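Local coordinates for protein sorbitol dehydrogenase (Gluconobacter oxydans, PDB 5ITG) that probably oxidises D-sorbitol to L-sorbose with a nicotinamide cofactor, as a two-domain, Rossmann-fold member of the mannitol dehydrogenase family, at residues K152-N157 / L203-A208; G180-V185 / A214-E219. One frame throughout, in Å; residues are numbered along the deposited sequence.

Contact 1 (K152-N157 / L203-A208)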
loop_
_atom_site.group_PDB
_atom_site.type_symbol
_atom_site.label_atom_id
_atom_site.label_comp_id
_atom_site.label_asym_id
_atom_site.label_seq_id
_atom_site.Cartn_x
_atom_site.Cartn_y
_atom_site.Cartn_z
ATOM N N LYS A 152 -26.350 -3.532 -8.530
ATOM C CA LYS A 152 -27.611 -3.716 -9.236
ATOM C C LYS A 152 -28.609 -2.645 -8.818
ATOM O O LYS A 152 -29.357 -2.124 -9.644
ATOM C CB LYS A 152 -28.176 -5.109 -8.950
ATOM C CG LYS A 152 -27.261 -6.246 -9.395
ATOM C CD LYS A 152 -27.832 -7.613 -9.026
ATOM C CE LYS A 152 -29.142 -7.894 -9.753
ATOM N NZ LYS A 152 -28.968 -7.832 -11.234
ATOM N N ALA A 153 -28.616 -2.308 -7.534
ATOM C CA ALA A 153 -29.528 -1.287 -7.036
ATOM C C ALA A 153 -29.185 0.057 -7.673
ATOM O O ALA A 153 -30.075 0.828 -8.050
ATOM C CB ALA A 153 -29.435 -1.194 -5.517
ATOM N N ASP A 154 -27.891 0.343 -7.785
ATOM C CA ASP A 154 -27.449 1.591 -8.393
ATOM C C ASP A 154 -27.888 1.625 -9.847
ATOM O O ASP A 154 -28.303 2.668 -10.361
ATOM C CB ASP A 154 -25.926 1.716 -8.309
ATOM C CG ASP A 154 -25.465 2.286 -6.988
ATOM O OD1 ASP A 154 -26.228 2.177 -6.001
ATOM O OD2 ASP A 154 -24.343 2.832 -6.931
ATOM N N LEU A 155 -27.789 0.476 -10.506
ATOM C CA LEU A 155 -28.176 0.364 -11.905
ATOM C C LEU A 155 -29.681 0.619 -12.066
ATOM O O LEU A 155 -30.127 1.096 -13.109
ATOM C CB LEU A 155 -27.790 -1.026 -12.433
ATOM C CG LEU A 155 -26.712 -1.131 -13.526
ATOM C CD1 LEU A 155 -25.622 -0.101 -13.329
ATOM C CD2 LEU A 155 -26.120 -2.534 -13.518
ATOM N N LYS A 156 -30.457 0.320 -11.025
ATOM C CA LYS A 156 -31.902 0.538 -11.066
ATOM C C LYS A 156 -32.212 2.026 -10.908
ATOM O O LYS A 156 -33.042 2.571 -11.636
ATOM C CB LYS A 156 -32.598 -0.266 -9.966
ATOM C CG LYS A 156 -34.124 -0.222 -10.026
ATOM C CD LYS A 156 -34.744 -1.258 -9.090
ATOM C CE LYS A 156 -36.268 -1.244 -9.162
ATOM N NZ LYS A 156 -36.871 -2.307 -8.308
ATOM N N ASN A 157 -31.551 2.680 -9.956
ATOM C CA ASN A 157 -31.738 4.112 -9.739
ATOM C C ASN A 157 -30.388 4.833 -9.740
ATOM O O ASN A 157 -29.936 5.335 -8.710
ATOM C CB ASN A 157 -32.466 4.378 -8.416
ATOM C CG ASN A 157 -33.926 3.966 -8.464
ATOM O OD1 ASN A 157 -34.263 2.799 -8.261
ATOM N ND2 ASN A 157 -34.802 4.927 -8.756
ATOM N N LEU A 203 -15.430 1.467 -15.747
ATOM C CA LEU A 203 -15.926 1.293 -17.114
ATOM C C LEU A 203 -16.844 0.076 -17.151
ATOM O O LEU A 203 -17.720 -0.027 -18.010
ATOM C CB LEU A 203 -14.778 1.094 -18.109
ATOM C CG LEU A 203 -13.845 2.281 -18.377
ATOM C CD1 LEU A 203 -12.894 1.923 -19.509
ATOM C CD2 LEU A 203 -14.650 3.511 -18.746
ATOM N N GLY A 204 -16.631 -0.850 -16.220
ATOM C CA GLY A 204 -17.470 -2.030 -16.156
ATOM C C GLY A 204 -18.877 -1.608 -15.773
ATOM O O GLY A 204 -19.857 -2.134 -16.300
ATOM N N TYR A 205 -18.979 -0.650 -14.852
ATOM C CA TYR A 205 -20.275 -0.151 -14.415
ATOM C C TYR A 205 -20.863 0.741 -15.499
ATOM O O TYR A 205 -22.050 0.648 -15.823
ATOM C CB TYR A 205 -20.132 0.641 -13.113
ATOM C CG TYR A 205 -21.421 1.274 -12.624
ATOM C CD1 TYR A 205 -21.877 2.478 -13.157
ATOM C CD2 TYR A 205 -22.188 0.664 -11.632
ATOM C CE1 TYR A 205 -23.067 3.064 -12.715
ATOM C CE2 TYR A 205 -23.383 1.239 -11.179
ATOM C CZ TYR A 205 -23.813 2.437 -11.726
ATOM O OH TYR A 205 -24.984 3.016 -11.287
ATOM N N ALA A 206 -20.022 1.604 -16.060
ATOM C CA ALA A 206 -20.444 2.516 -17.112
ATOM C C ALA A 206 -21.036 1.766 -18.303
ATOM O O ALA A 206 -22.050 2.183 -18.867
ATOM C CB ALA A 206 -19.258 3.371 -17.568
ATOM N N LYS A 207 -20.398 0.665 -18.689
ATOM C CA LYS A 207 -20.871 -0.126 -19.821
ATOM C C LYS A 207 -22.275 -0.658 -19.557
ATOM O O LYS A 207 -23.139 -0.613 -20.431
ATOM C CB LYS A 207 -19.928 -1.297 -20.090
ATOM C CG LYS A 207 -20.314 -2.113 -21.307
ATOM C CD LYS A 207 -19.415 -3.325 -21.473
ATOM C CE LYS A 207 -19.749 -4.065 -22.753
ATOM N NZ LYS A 207 -19.643 -3.148 -23.927
ATOM N N ALA A 208 -22.498 -1.161 -18.350
ATOM C CA ALA A 208 -23.804 -1.691 -17.988
ATOM C C ALA A 208 -24.827 -0.565 -17.970
ATOM O O ALA A 208 -25.977 -0.761 -18.349
ATOM C CB ALA A 208 -23.740 -2.364 -16.622
#

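Contact 2 (G180-V185 / A214-E219)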
loop_
_atom_site.group_PDB
_atom_site.type_symbol
_atom_site.label_atom_id
_atom_site.label_comp_id
_atom_site.label_asym_id
_atom_site.label_seq_id
_atom_site.Cartn_x
_atom_site.Cartn_y
_atom_site.Cartn_z
ATOM N N GLY A 180 -19.702 19.840 -19.388
ATOM C CA GLY A 180 -18.507 19.941 -18.564
ATOM C C GLY A 180 -17.404 19.020 -19.048
ATOM O O GLY A 180 -17.515 18.425 -20.117
ATOM N N LYS A 181 -16.337 18.895 -18.262
ATOM C CA LYS A 181 -15.211 18.040 -18.630
ATOM C C LYS A 181 -15.067 16.831 -17.710
ATOM O O LYS A 181 -15.537 16.846 -16.573
ATOM C CB LYS A 181 -13.917 18.858 -18.612
ATOM C CG LYS A 181 -13.860 19.928 -19.690
ATOM C CD LYS A 181 -12.581 20.738 -19.631
ATOM C CE LYS A 181 -12.509 21.582 -18.373
ATOM N NZ LYS A 181 -11.307 22.465 -18.390
ATOM N N ALA A 182 -14.428 15.778 -18.208
ATOM C CA ALA A 182 -14.224 14.580 -17.396
ATOM C C ALA A 182 -13.144 14.884 -16.375
ATOM O O ALA A 182 -12.331 15.783 -16.574
ATOM C CB ALA A 182 -13.787 13.404 -18.278
ATOM N N PHE A 183 -13.146 14.162 -15.264
ATOM C CA PHE A 183 -12.102 14.359 -14.267
ATOM C C PHE A 183 -11.184 13.143 -14.271
ATOM O O PHE A 183 -11.436 12.166 -14.976
ATOM C CB PHE A 183 -12.691 14.586 -12.860
ATOM C CG PHE A 183 -13.778 13.619 -12.471
ATOM C CD1 PHE A 183 -13.539 12.250 -12.420
ATOM C CD2 PHE A 183 -15.044 14.091 -12.121
ATOM C CE1 PHE A 183 -14.540 11.364 -12.025
ATOM C CE2 PHE A 183 -16.052 13.209 -11.725
ATOM C CZ PHE A 183 -15.799 11.847 -11.678
ATOM N N THR A 184 -10.106 13.219 -13.500
ATOM C CA THR A 184 -9.160 12.120 -13.402
ATOM C C THR A 184 -9.567 11.177 -12.271
ATOM O O THR A 184 -9.905 11.628 -11.177
ATOM C CB THR A 184 -7.742 12.645 -13.092
ATOM O OG1 THR A 184 -7.271 13.441 -14.185
ATOM C CG2 THR A 184 -6.780 11.484 -12.841
ATOM N N VAL A 185 -9.548 9.876 -12.534
ATOM C CA VAL A 185 -9.868 8.896 -11.498
ATOM C C VAL A 185 -8.505 8.418 -10.994
ATOM O O VAL A 185 -7.774 7.732 -11.708
ATOM C CB VAL A 185 -10.658 7.698 -12.055
ATOM C CG1 VAL A 185 -10.867 6.673 -10.968
ATOM C CG2 VAL A 185 -12.001 8.165 -12.604
ATOM N N ALA A 214 -19.940 4.870 -21.448
ATOM C CA ALA A 214 -18.654 4.231 -21.180
ATOM C C ALA A 214 -17.647 4.681 -22.225
ATOM O O ALA A 214 -16.477 4.919 -21.917
ATOM C CB ALA A 214 -18.801 2.720 -21.207
ATOM N N LYS A 215 -18.111 4.796 -23.466
ATOM C CA LYS A 215 -17.251 5.232 -24.557
ATOM C C LYS A 215 -16.692 6.614 -24.243
ATOM O O LYS A 215 -15.489 6.850 -24.376
ATOM C CB LYS A 215 -18.037 5.275 -25.872
ATOM C CG LYS A 215 -17.234 5.808 -27.047
ATOM C CD LYS A 215 -18.091 5.945 -28.303
ATOM C CE LYS A 215 -17.279 6.515 -29.458
ATOM N NZ LYS A 215 -16.084 5.676 -29.778
ATOM N N TRP A 216 -17.570 7.520 -23.815
ATOM C CA TRP A 216 -17.170 8.882 -23.479
ATOM C C TRP A 216 -16.158 8.913 -22.336
ATOM O O TRP A 216 -15.159 9.631 -22.402
ATOM C CB TRP A 216 -18.382 9.728 -23.069
ATOM C CG TRP A 216 -18.024 11.173 -22.850
ATOM C CD1 TRP A 216 -17.780 12.110 -23.815
ATOM C CD2 TRP A 216 -17.787 11.825 -21.594
ATOM N NE1 TRP A 216 -17.402 13.300 -23.240
ATOM C CE2 TRP A 216 -17.399 13.154 -21.879
ATOM C CE3 TRP A 216 -17.863 11.415 -20.255
ATOM C CZ2 TRP A 216 -17.088 14.076 -20.873
ATOM C CZ3 TRP A 216 -17.554 12.333 -19.259
ATOM C CH2 TRP A 216 -17.171 13.648 -19.574
ATOM N N ILE A 217 -16.423 8.147 -21.283
ATOM C CA ILE A 217 -15.516 8.129 -20.141
ATOM C C ILE A 217 -14.157 7.558 -20.542
ATOM O O ILE A 217 -13.110 8.104 -20.189
ATOM C CB ILE A 217 -16.101 7.311 -18.968
ATOM C CG1 ILE A 217 -17.398 7.965 -18.478
ATOM C CG2 ILE A 217 -15.091 7.247 -17.832
ATOM C CD1 ILE A 217 -18.089 7.226 -17.334
ATOM N N GLU A 218 -14.186 6.469 -21.300
ATOM C CA GLU A 218 -12.964 5.821 -21.760
ATOM C C GLU A 218 -12.096 6.809 -22.536
ATOM O O GLU A 218 -10.871 6.781 -22.439
ATOM C CB GLU A 218 -13.325 4.624 -22.650
ATOM C CG GLU A 218 -12.180 3.665 -22.979
ATOM C CD GLU A 218 -11.155 4.254 -23.937
ATOM O OE1 GLU A 218 -11.557 4.762 -25.012
ATOM O OE2 GLU A 218 -9.944 4.196 -23.625
ATOM N N GLU A 219 -12.735 7.698 -23.288
ATOM C CA GLU A 219 -12.009 8.665 -24.100
ATOM C C GLU A 219 -11.607 9.957 -23.408
ATOM O O GLU A 219 -10.583 10.537 -23.745
ATOM C CB GLU A 219 -12.834 9.016 -25.341
ATOM C CG GLU A 219 -13.204 7.816 -26.191
ATOM C CD GLU A 219 -14.052 8.190 -27.389
ATOM O OE1 GLU A 219 -15.169 8.713 -27.186
ATOM O OE2 GLU A 219 -13.605 7.960 -28.533
#

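Contact 1 (K152-N157 / L203-A208)
One face of the Y205 ring carries the CD1 methyl of L155, and the phenol edge meets the CB of D154. The methyl sits 3.8 Å from the ring centroid, with CD1 28° off the ring normal, a CH-pi contact displaced toward the rim; its nearest ring atom is CE2, with L155 CD1 and Y205 CE2 3.4 Å apart. At the edge, near the ring plane, D154 CB lies 3.4 Å from Y205 OH. The reach comes from the tyrosine: with CG anti to the backbone N (chi1 176°) the ring stretches across to the other helix, and the leucine and tyrosine side chains run alongside each other, each heading for the other's helix. The leucine's second branch is used as well, its CD2 standing 3.9 Å from the CB of A208, where a small alanine leaves room for the methyl. D154 meets the tyrosine through its methylene, while its carboxylate is hydrogen-bonded to S162 N and T163 OG1, just ahead of helix 164-177. Tyrosine suits this place by being long enough to bridge two helices whose segment axes come no closer than 11.0 Å; F144, P158, F165 and V169 also touch it. This is helix-helix packing in which segments 152-156 and 203-208 cross at -43°, joining helices 149-156 and 194-209 within the Rossmann domain of the mannitol dehydrogenase family.

Contact 2 (G180-V185 / A214-E219)
A182 and W216 make the central touch: the alanine CB lies 3.6 Å from CH2, at the far end of the indole's six-membered ring. That methyl also reaches CZ3, 4.0 Å from A182 CB, and approaches the ring obliquely. The backbone beside it contributes too, for A182 N is 3.7 Å from W216 CH2. At the ring edge, K181 C comes to 4.2 Å from W216 CH2. G180 reaches the neighbouring corner more loosely, its O 4.4 Å from W216 CZ2. The contact is thus chiefly the outer corner of the benzo ring, about CH2, meeting a short run of chain, and alanine fits the middle of that run because its methyl points toward the helix without holding the ring off.

What brings the indole here is its first torsion: CG is anti to the backbone N (chi1 -174°), which carries the ring out from the helix to the G180-A182 chain. W176 stacks with the indole and helps to fix its plane, while the run of chain is itself tethered by a hydrogen bond from R175 NE to K181 O. An alanine in place of W216 would probably open a gap beside the methyl of A182 and leave W176 without its stacking partner.

Further out, F183 packs on V168 and L172 of helix 164-177, and I217 also touches L172. T184 and V185 then enter strand 184-187, which pairs in parallel with strand 125-128, so the contact packs helix 211-220 on the last leg of the beta-alpha-beta crossover from strand 125-128 through helix 164-177 to strand 184-187, part of the Rossmann domain.

How the contacts relate
Contacts 1 and 2 lie on the same side of the chain's centre, their own centres about 16 Å apart, and both belong to the Rossmann domain. Their segments alternate along the chain, and they meet where helix 194-209 is followed by helix 211-220. There the CB atoms of A206 and A214 stand 3.7 Å apart, and L203 CD2 is 3.9 Å from I217 CG2. Small alanines allow this close approach, while the leucine and isoleucine extend the apolar seam. Helix 164-177 is shared: Y205 of contact 1 touches its F165 and V169, and I217 of contact 2 its L172. Together they form one region of helical packing beside strand 184-187.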